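Local structure of lysozyme (1XJU) at residues Q66-K71 with S92-Y97; S79-A84 with N123-F128; P20-A25 with K140-K145. The protein cleaves the glycan strands of host peptidoglycan as a phage endolysin that, once released from the inner membrane, helps lyse the cell and release new virions. All coordinates share one frame; numbering follows the deposited sequence.

Contact 1. Residues Q66-K71 with S92-Y97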
loop_
_atom_site.group_PDB
_atom_site.type_symbol
_atom_site.label_atom_id
_atom_site.label_comp_id
_atom_site.label_asym_id
_atom_site.label_seq_id
_atom_site.Cartn_x
_atom_site.Cartn_y
_atom_site.Cartn_z
ATOM N N GLN A 66 -10.246 0.265 9.157
ATOM C CA GLN A 66 -10.787 -0.956 9.750
ATOM C C GLN A 66 -9.770 -1.841 10.378
ATOM O O GLN A 66 -10.048 -2.479 11.426
ATOM C CB GLN A 66 -11.537 -1.753 8.703
ATOM C CG GLN A 66 -12.828 -1.163 8.262
ATOM C CD GLN A 66 -13.783 -1.017 9.423
ATOM O OE1 GLN A 66 -13.954 -1.949 10.222
ATOM N NE2 GLN A 66 -14.364 0.157 9.559
ATOM N N HIS A 67 -8.565 -1.865 9.822
ATOM C CA HIS A 67 -7.596 -2.866 10.179
ATOM C C HIS A 67 -6.268 -2.358 10.732
ATOM O O HIS A 67 -5.440 -3.159 11.128
ATOM C CB HIS A 67 -7.373 -3.840 9.028
ATOM C CG HIS A 67 -8.624 -4.485 8.592
ATOM N ND1 HIS A 67 -9.400 -5.258 9.430
ATOM C CD2 HIS A 67 -9.257 -4.458 7.396
ATOM C CE1 HIS A 67 -10.468 -5.660 8.770
ATOM N NE2 HIS A 67 -10.410 -5.177 7.545
ATOM N N PHE A 68 -6.054 -1.032 10.700
ATOM C CA PHE A 68 -4.812 -0.415 11.114
ATOM C C PHE A 68 -5.020 0.752 12.069
ATOM O O PHE A 68 -4.117 1.554 12.271
ATOM C CB PHE A 68 -3.966 -0.002 9.886
ATOM C CG PHE A 68 -3.513 -1.167 9.063
ATOM C CD1 PHE A 68 -2.286 -1.694 9.219
ATOM C CD2 PHE A 68 -4.345 -1.739 8.146
ATOM C CE1 PHE A 68 -1.870 -2.768 8.484
ATOM C CE2 PHE A 68 -3.955 -2.850 7.409
ATOM C CZ PHE A 68 -2.713 -3.385 7.572
ATOM N N ARG A 69 -6.216 0.865 12.650
ATOM C CA ARG A 69 -6.488 1.965 13.613
ATOM C C ARG A 69 -6.344 3.339 12.984
ATOM O O ARG A 69 -5.931 4.295 13.622
ATOM C CB ARG A 69 -5.689 1.821 14.917
ATOM C CG ARG A 69 -6.204 0.675 15.789
ATOM C CD ARG A 69 -5.419 0.596 17.090
ATOM N NE ARG A 69 -5.581 1.851 17.826
ATOM C CZ ARG A 69 -4.809 2.295 18.796
ATOM N NH1 ARG A 69 -3.824 1.548 19.229
ATOM N NH2 ARG A 69 -5.041 3.486 19.311
ATOM N N GLY A 70 -6.709 3.442 11.699
ATOM C CA GLY A 70 -6.524 4.662 10.960
ATOM C C GLY A 70 -7.081 5.896 11.630
ATOM O O GLY A 70 -6.507 6.947 11.544
ATOM N N LYS A 71 -8.241 5.772 12.271
ATOM C CA LYS A 71 -8.874 6.961 12.869
ATOM C C LYS A 71 -8.035 7.568 13.994
ATOM O O LYS A 71 -8.214 8.735 14.327
ATOM C CB LYS A 71 -10.280 6.598 13.355
ATOM C CG LYS A 71 -11.205 6.299 12.172
ATOM C CD LYS A 71 -12.548 5.889 12.605
ATOM C CE LYS A 71 -12.927 4.632 11.809
ATOM N NZ LYS A 71 -12.555 3.344 12.435
ATOM N N SER A 92 -2.366 -7.800 1.674
ATOM C CA SER A 92 -0.914 -7.828 1.685
ATOM C C SER A 92 -0.299 -7.070 2.846
ATOM O O SER A 92 0.811 -7.414 3.244
ATOM C CB SER A 92 -0.344 -7.301 0.368
ATOM O OG SER A 92 -0.629 -8.199 -0.714
ATOM N N LEU A 93 -0.974 -6.055 3.357
ATOM C CA LEU A 93 -0.460 -5.308 4.492
ATOM C C LEU A 93 -0.801 -5.955 5.819
ATOM O O LEU A 93 -0.184 -5.618 6.837
ATOM C CB LEU A 93 -0.968 -3.888 4.478
ATOM C CG LEU A 93 -0.522 -3.027 3.332
ATOM C CD1 LEU A 93 -1.070 -1.609 3.455
ATOM C CD2 LEU A 93 1.004 -3.036 3.199
ATOM N N ARG A 94 -1.779 -6.865 5.819
ATOM C CA ARG A 94 -2.269 -7.518 7.052
ATOM C C ARG A 94 -1.511 -8.786 7.423
ATOM O O ARG A 94 -1.258 -9.050 8.608
ATOM C CB ARG A 94 -3.763 -7.786 6.943
ATOM C CG ARG A 94 -4.620 -6.553 6.918
ATOM C CD ARG A 94 -6.075 -6.824 6.677
ATOM N NE ARG A 94 -6.637 -7.506 7.857
ATOM C CZ ARG A 94 -7.872 -7.970 7.934
ATOM N NH1 ARG A 94 -8.659 -7.884 6.891
ATOM N NH2 ARG A 94 -8.300 -8.555 9.048
ATOM N N THR A 95 -1.215 -9.615 6.431
ATOM C CA THR A 95 -0.497 -10.853 6.631
ATOM C C THR A 95 0.463 -11.103 5.524
ATOM O O THR A 95 0.388 -10.524 4.438
ATOM C CB THR A 95 -1.464 -12.078 6.741
ATOM O OG1 THR A 95 -2.124 -12.284 5.488
ATOM C CG2 THR A 95 -2.522 -11.932 7.851
ATOM N N TYR A 96 1.361 -12.048 5.785
ATOM C CA TYR A 96 2.241 -12.562 4.753
ATOM C C TYR A 96 2.455 -14.041 5.011
ATOM O O TYR A 96 2.261 -14.530 6.115
ATOM C CB TYR A 96 3.599 -11.829 4.718
ATOM C CG TYR A 96 4.561 -12.218 5.827
ATOM C CD1 TYR A 96 4.473 -11.615 7.072
ATOM C CD2 TYR A 96 5.569 -13.150 5.628
ATOM C CE1 TYR A 96 5.312 -11.972 8.102
ATOM C CE2 TYR A 96 6.448 -13.485 6.667
ATOM C CZ TYR A 96 6.319 -12.886 7.883
ATOM O OH TYR A 96 7.191 -13.268 8.869
ATOM N N TYR A 97 2.837 -14.762 3.969
ATOM C CA TYR A 97 3.087 -16.183 4.100
ATOM C C TYR A 97 4.534 -16.408 4.512
ATOM O O TYR A 97 5.440 -16.045 3.826
ATOM C CB TYR A 97 2.797 -16.926 2.791
ATOM C CG TYR A 97 2.971 -18.417 2.963
ATOM C CD1 TYR A 97 4.163 -19.034 2.661
ATOM C CD2 TYR A 97 1.997 -19.157 3.530
ATOM C CE1 TYR A 97 4.349 -20.406 2.844
ATOM C CE2 TYR A 97 2.164 -20.547 3.713
ATOM C CZ TYR A 97 3.349 -21.124 3.397
ATOM O OH TYR A 97 3.492 -22.468 3.591
#

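Contact 2. Residues S79-A84 with N123-F128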
loop_
_atom_site.group_PDB
_atom_site.type_symbol
_atom_site.label_atom_id
_atom_site.label_comp_id
_atom_site.label_asym_id
_atom_site.label_seq_id
_atom_site.Cartn_x
_atom_site.Cartn_y
_atom_site.Cartn_z
ATOM N N SER A 79 -2.205 8.948 5.647
ATOM C CA SER A 79 -2.109 9.183 4.197
ATOM C C SER A 79 -1.044 8.309 3.580
ATOM O O SER A 79 -1.266 7.727 2.497
ATOM C CB SER A 79 -1.799 10.653 3.968
ATOM O OG SER A 79 -2.866 11.475 4.418
ATOM N N ALA A 80 0.094 8.122 4.263
ATOM C CA ALA A 80 1.109 7.188 3.797
ATOM C C ALA A 80 0.592 5.777 3.768
ATOM O O ALA A 80 0.838 5.023 2.798
ATOM C CB ALA A 80 2.333 7.308 4.662
ATOM N N MET A 81 -0.125 5.375 4.811
ATOM C CA MET A 81 -0.644 4.017 4.882
ATOM C C MET A 81 -1.719 3.777 3.825
ATOM O O MET A 81 -1.816 2.694 3.237
ATOM C CB MET A 81 -1.199 3.742 6.291
ATOM C CG MET A 81 -0.086 3.625 7.337
ATOM S SD MET A 81 1.016 2.199 7.088
ATOM C CE MET A 81 -0.116 0.825 7.450
ATOM N N THR A 82 -2.531 4.780 3.545
ATOM C CA THR A 82 -3.537 4.689 2.505
ATOM C C THR A 82 -2.858 4.486 1.162
ATOM O O THR A 82 -3.285 3.660 0.360
ATOM C CB THR A 82 -4.426 5.940 2.466
ATOM O OG1 THR A 82 -5.249 5.976 3.656
ATOM C CG2 THR A 82 -5.368 5.928 1.258
ATOM N N SER A 83 -1.823 5.250 0.878
ATOM C CA SER A 83 -1.036 5.074 -0.346
ATOM C C SER A 83 -0.549 3.640 -0.456
ATOM O O SER A 83 -0.687 3.024 -1.527
ATOM C CB SER A 83 0.132 6.055 -0.320
ATOM O OG SER A 83 1.046 5.804 -1.390
ATOM N N ALA A 84 0.022 3.069 0.606
ATOM C CA ALA A 84 0.516 1.710 0.566
ATOM C C ALA A 84 -0.622 0.735 0.312
ATOM O O ALA A 84 -0.465 -0.214 -0.490
ATOM C CB ALA A 84 1.237 1.382 1.869
ATOM N N ASN A 123 8.142 2.662 9.920
ATOM C CA ASN A 123 9.429 2.076 9.615
ATOM C C ASN A 123 9.359 0.697 8.994
ATOM O O ASN A 123 10.362 0.218 8.480
ATOM C CB ASN A 123 10.318 2.092 10.847
ATOM C CG ASN A 123 10.877 3.466 11.117
ATOM O OD1 ASN A 123 11.034 4.274 10.220
ATOM N ND2 ASN A 123 11.152 3.750 12.381
ATOM N N HIS A 124 8.192 0.073 9.008
ATOM C CA HIS A 124 7.976 -1.188 8.306
ATOM C C HIS A 124 7.375 -1.051 6.932
ATOM O O HIS A 124 7.143 -2.081 6.273
ATOM C CB HIS A 124 7.182 -2.137 9.171
ATOM C CG HIS A 124 8.027 -2.769 10.237
ATOM N ND1 HIS A 124 8.774 -3.914 10.004
ATOM C CD2 HIS A 124 8.322 -2.376 11.501
ATOM C CE1 HIS A 124 9.457 -4.221 11.095
ATOM N NE2 HIS A 124 9.213 -3.296 12.004
ATOM N N LEU A 125 7.102 0.159 6.457
ATOM C CA LEU A 125 6.597 0.319 5.094
ATOM C C LEU A 125 7.540 -0.355 4.100
ATOM O O LEU A 125 7.058 -1.007 3.159
ATOM C CB LEU A 125 6.341 1.813 4.788
ATOM C CG LEU A 125 4.955 2.254 5.302
ATOM C CD1 LEU A 125 4.894 3.734 5.390
ATOM C CD2 LEU A 125 3.864 1.752 4.367
ATOM N N PRO A 126 8.865 -0.210 4.217
ATOM C CA PRO A 126 9.746 -0.879 3.248
ATOM C C PRO A 126 9.776 -2.386 3.363
ATOM O O PRO A 126 10.571 -3.036 2.600
ATOM C CB PRO A 126 11.129 -0.208 3.481
ATOM C CG PRO A 126 10.739 1.099 4.137
ATOM C CD PRO A 126 9.614 0.748 5.066
ATOM N N ASP A 127 8.937 -3.024 4.137
ATOM C CA ASP A 127 8.792 -4.476 4.143
ATOM C C ASP A 127 7.964 -4.948 2.948
ATOM O O ASP A 127 7.824 -6.186 2.757
ATOM C CB ASP A 127 8.070 -5.021 5.385
ATOM C CG ASP A 127 8.828 -4.804 6.658
ATOM O OD1 ASP A 127 10.053 -4.455 6.573
ATOM O OD2 ASP A 127 8.264 -5.087 7.709
ATOM N N PHE A 128 7.384 -4.034 2.172
ATOM C CA PHE A 128 6.463 -4.434 1.097
ATOM C C PHE A 128 6.955 -3.967 -0.256
ATOM O O PHE A 128 6.499 -2.951 -0.768
ATOM C CB PHE A 128 5.043 -3.910 1.401
ATOM C CG PHE A 128 4.544 -4.384 2.736
ATOM C CD1 PHE A 128 4.819 -3.649 3.888
ATOM C CD2 PHE A 128 3.967 -5.641 2.876
ATOM C CE1 PHE A 128 4.503 -4.194 5.125
ATOM C CE2 PHE A 128 3.643 -6.148 4.080
ATOM C CZ PHE A 128 3.923 -5.419 5.204
#

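Contact 3. Residues P20-A25 with K140-K145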
loop_
_atom_site.group_PDB
_atom_site.type_symbol
_atom_site.label_atom_id
_atom_site.label_comp_id
_atom_site.label_asym_id
_atom_site.label_seq_id
_atom_site.Cartn_x
_atom_site.Cartn_y
_atom_site.Cartn_z
ATOM N N PRO A 20 3.581 2.144 -14.467
ATOM C CA PRO A 20 2.686 1.159 -13.919
ATOM C C PRO A 20 2.945 0.882 -12.430
ATOM O O PRO A 20 2.116 0.223 -11.772
ATOM C CB PRO A 20 2.911 -0.031 -14.843
ATOM C CG PRO A 20 4.391 0.132 -15.256
ATOM C CD PRO A 20 4.569 1.562 -15.436
ATOM N N TYR A 21 4.042 1.413 -11.878
ATOM C CA TYR A 21 4.239 1.393 -10.431
ATOM C C TYR A 21 3.211 2.180 -9.668
ATOM O O TYR A 21 3.021 1.963 -8.454
ATOM C CB TYR A 21 5.679 1.823 -10.091
ATOM C CG TYR A 21 6.624 0.762 -10.412
ATOM C CD1 TYR A 21 7.022 0.522 -11.742
ATOM C CD2 TYR A 21 7.049 -0.102 -9.431
ATOM C CE1 TYR A 21 7.817 -0.526 -12.042
ATOM C CE2 TYR A 21 7.807 -1.128 -9.733
ATOM C CZ TYR A 21 8.198 -1.379 -11.048
ATOM O OH TYR A 21 9.003 -2.445 -11.303
ATOM N N MET A 22 2.514 3.063 -10.330
ATOM C CA MET A 22 1.467 3.895 -9.729
ATOM C C MET A 22 0.077 3.224 -9.710
ATOM O O MET A 22 -0.889 3.778 -9.236
ATOM C CB MET A 22 1.473 5.211 -10.487
ATOM C CG MET A 22 2.877 5.827 -10.368
ATOM S SD MET A 22 3.405 6.248 -8.690
ATOM C CE MET A 22 4.998 5.632 -8.744
ATOM N N CYS A 23 -0.054 2.055 -10.350
ATOM C CA CYS A 23 -1.345 1.438 -10.500
ATOM C C CYS A 23 -1.868 0.818 -9.220
ATOM O O CYS A 23 -1.124 0.367 -8.380
ATOM C CB CYS A 23 -1.291 0.396 -11.605
ATOM S SG CYS A 23 -0.842 1.080 -13.232
ATOM N N PRO A 24 -3.184 0.786 -9.073
ATOM C CA PRO A 24 -3.782 0.174 -7.918
ATOM C C PRO A 24 -3.477 -1.322 -7.888
ATOM O O PRO A 24 -3.353 -1.988 -8.963
ATOM C CB PRO A 24 -5.262 0.418 -8.107
ATOM C CG PRO A 24 -5.454 0.569 -9.557
ATOM C CD PRO A 24 -4.193 1.283 -10.012
ATOM N N ALA A 25 -3.442 -1.902 -6.698
ATOM C CA ALA A 25 -3.031 -3.282 -6.475
ATOM C C ALA A 25 -3.698 -4.285 -7.414
ATOM O O ALA A 25 -3.054 -5.234 -7.830
ATOM C CB ALA A 25 -3.362 -3.644 -5.055
ATOM N N LYS A 140 10.466 -0.357 -3.649
ATOM C CA LYS A 140 11.300 0.111 -2.550
ATOM C C LYS A 140 11.324 1.630 -2.477
ATOM O O LYS A 140 11.179 2.223 -1.377
ATOM C CB LYS A 140 12.718 -0.428 -2.720
ATOM C CG LYS A 140 13.528 -0.153 -1.505
ATOM C CD LYS A 140 14.959 -0.576 -1.668
ATOM C CE LYS A 140 15.690 0.218 -2.724
ATOM N NZ LYS A 140 17.216 -0.009 -2.612
ATOM N N ILE A 141 11.475 2.305 -3.592
ATOM C CA ILE A 141 11.492 3.730 -3.614
ATOM C C ILE A 141 10.177 4.316 -3.084
ATOM O O ILE A 141 10.156 5.263 -2.261
ATOM C CB ILE A 141 11.735 4.222 -5.049
ATOM C CG1 ILE A 141 13.159 3.964 -5.483
ATOM C CG2 ILE A 141 11.488 5.700 -5.108
ATOM C CD1 ILE A 141 13.353 4.263 -6.978
ATOM N N ARG A 142 9.072 3.782 -3.569
ATOM C CA ARG A 142 7.732 4.167 -3.157
ATOM C C ARG A 142 7.591 4.018 -1.661
ATOM O O ARG A 142 7.067 4.944 -1.030
ATOM C CB ARG A 142 6.740 3.321 -3.941
ATOM C CG ARG A 142 5.308 3.511 -3.584
ATOM C CD ARG A 142 4.817 4.922 -3.720
ATOM N NE ARG A 142 3.330 4.973 -3.512
ATOM C CZ ARG A 142 2.384 4.819 -4.438
ATOM N NH1 ARG A 142 2.731 4.796 -5.732
ATOM N NH2 ARG A 142 1.094 4.838 -4.129
ATOM N N ARG A 143 7.925 2.866 -1.135
ATOM C CA ARG A 143 7.793 2.629 0.317
ATOM C C ARG A 143 8.616 3.619 1.123
ATOM O O ARG A 143 8.181 4.076 2.190
ATOM C CB ARG A 143 8.183 1.226 0.675
ATOM C CG ARG A 143 7.262 0.120 0.133
ATOM C CD ARG A 143 5.856 0.104 0.631
ATOM N NE ARG A 143 4.944 0.912 -0.135
ATOM C CZ ARG A 143 4.399 0.514 -1.285
ATOM N NH1 ARG A 143 3.513 1.265 -1.877
ATOM N NH2 ARG A 143 4.782 -0.634 -1.836
ATOM N N GLU A 144 9.807 3.952 0.651
ATOM C CA GLU A 144 10.661 4.906 1.394
ATOM C C GLU A 144 10.088 6.284 1.360
ATOM O O GLU A 144 10.102 7.013 2.375
ATOM C CB GLU A 144 12.099 4.838 0.874
ATOM C CG GLU A 144 12.736 3.479 1.130
ATOM C CD GLU A 144 14.075 3.252 0.457
ATOM O OE1 GLU A 144 14.457 4.105 -0.362
ATOM O OE2 GLU A 144 14.713 2.186 0.730
ATOM N N LYS A 145 9.522 6.707 0.259
ATOM C CA LYS A 145 8.878 7.984 0.201
ATOM C C LYS A 145 7.619 8.035 1.097
ATOM O O LYS A 145 7.385 9.015 1.826
ATOM C CB LYS A 145 8.483 8.352 -1.229
ATOM C CG LYS A 145 9.647 8.642 -2.113
ATOM C CD LYS A 145 9.269 8.947 -3.511
ATOM C CE LYS A 145 10.530 9.184 -4.334
ATOM N NZ LYS A 145 11.345 10.367 -3.950
HETATM O O HOH W 1 -0.121 4.976 -6.739
#

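Contact 1. Residues Q66-K71 with S92-Y97
His-67, at the end of helix 46-67, lays its imidazole flat against the guanidinium of Arg-94. The two planes are only 11° from parallel and their centres are 3.5 Å apart. Arg-94 NH1 sits over one face of the ring, 3.3 Å from His-67 NE2, while Arg-94 CZ and NH2 pass above His-67 ND1. The approach is over the face, so neither NE2 with NH1 nor ND1 with NH2 has the angle for a hydrogen bond, and the contact is a stack of two flat polar groups. On the opposite face of the imidazole, CB of the preceding residue, Gln-66, sits over the ring centre, so the histidine is held between an aliphatic carbon and the arginine. The long chain of Arg-94 suits the place because it can bend at chi3 (69°), which turns its flat end onto the ring. If His-67 were protonated, the like charges would probably weaken the stack.

The stack joins two helix ends in the helical lobe of this phage-type lysozyme: His-67 lies at the end of one helix, and Arg-94 ends the short helix 90-94 just before strand 95-98.

The side chain of Phe-68 turns inward where the histidine's stays near the surface. Its ring meets the other segment through CZ, which lies 3.6 Å from Leu-93 CB, the two side chains crossing at about a right angle. The carbonyl oxygen of Leu-93 comes to the ring edge, near its plane, 3.5 Å from Phe-68 CZ; there the slightly positive ring hydrogens can face it. That oxygen also accepts a hydrogen bond from Thr-107. Arg-94 contributes its aliphatic part as well, CG standing 3.8 Å from Phe-68 CZ. A large apolar ring suits this buried corner, and His-110 meets it edge-to-face.

Contact 2. Residues S79-A84 with N123-F128
Leu-125 points its isobutyl group at helix 75-88, and its two methyls divide the contact between them. CD2 goes to Ala-84, 3.6 Å from the CB of that residue, and also touches the sulfur of Met-81, with SD to CD2 at 4.0 Å. CD1 reaches back along the helix to Ala-80 CB, 4.5 Å away and a looser approach. Ala-80 and Ala-84 are one helical turn apart and both aim their CB at the leucine, so the branched end spans the two; methyl side chains suit a place where the helix must let a neighbour come close. Met-81 starts out to one side and crosses Leu-125 obliquely, its chain bent at chi2 (-65°) and again at chi3 to bring the thioether round.

This is buried packing in the helical lobe of the lysozyme fold, joining helix 75-88 to the 3-10 turn 125-127 that follows helix 118-123. Ile-109 of helix 108-114 touches both Met-81 and Leu-125.

Away from the leucine, His-124 and Asp-127 of the same segment are joined by a hydrogen bond, His-124 ND1 donating to Asp-127 OD2 at 2.6 Å. The acceptor lies in the imidazole plane and is met on its syn side, 28° out of the carboxylate plane.

Contact 3. Residues P20-A25 with K140-K145
Two bent chains bring Met-22 and Arg-142 together: the methionine folds back at chi2 (-63°), although its CB points away from the helix, while the arginine sets CG anti to its backbone N (chi1 176°) and bends at chi2 (57°). The contact ties the loop after helix 13-18, part of the lysozyme active-site region, to helix 137-151 of the helical lobe. Met-22 SD comes 3.4 Å from Arg-142 NH1 at a slant to the guanidinium plane, and CE lies further off, 3.9 Å from the same nitrogen. A soft, polarisable thioether suits a place beside a cationic group.

The guanidinium is fixed mainly by other partners: NE makes a salt bridge to Glu-146, and NH2 donates to Ser-83 OG. The carboxylate of Glu-146 would partly balance this buried charge, and the serine helps fix the group's rotation. Met-22 is followed by the catalytic Cys-23, a proton donor/acceptor of the active site; in this inactive form its sulfur is tied up in a disulfide with Cys-16. The backbone just ahead of that cysteine is joined to the arginine through one water, which lies in the guanidinium plane at its edge, accepts from Arg-142 NH2 at 2.9 Å and donates to Met-22 O at 2.9 Å.

How the contacts relate
Contact 3 joins the two segments furthest apart in sequence among the six: its loop 20-25 comes before all the others and its helix 140-145 after them. Contacts 1 and 2 alternate between, in the order 66-71, 79-84, 92-97, 123-128. Contact 2 lies in the middle, its centre about 10 Å from each of the others, and touches both. Phe-68 packs on Met-81 and Leu-93 on Phe-128, whose carbonyl accepts a hydrogen bond from Arg-143. Contacts 1 and 3, centres about 17 Å apart, do not touch. Helix 75-88 packs on Phe-68 and Leu-93 of contact 1, and through Phe-86 and Asn-87 it also meets the loop bearing the disulfide-locked Cys-23.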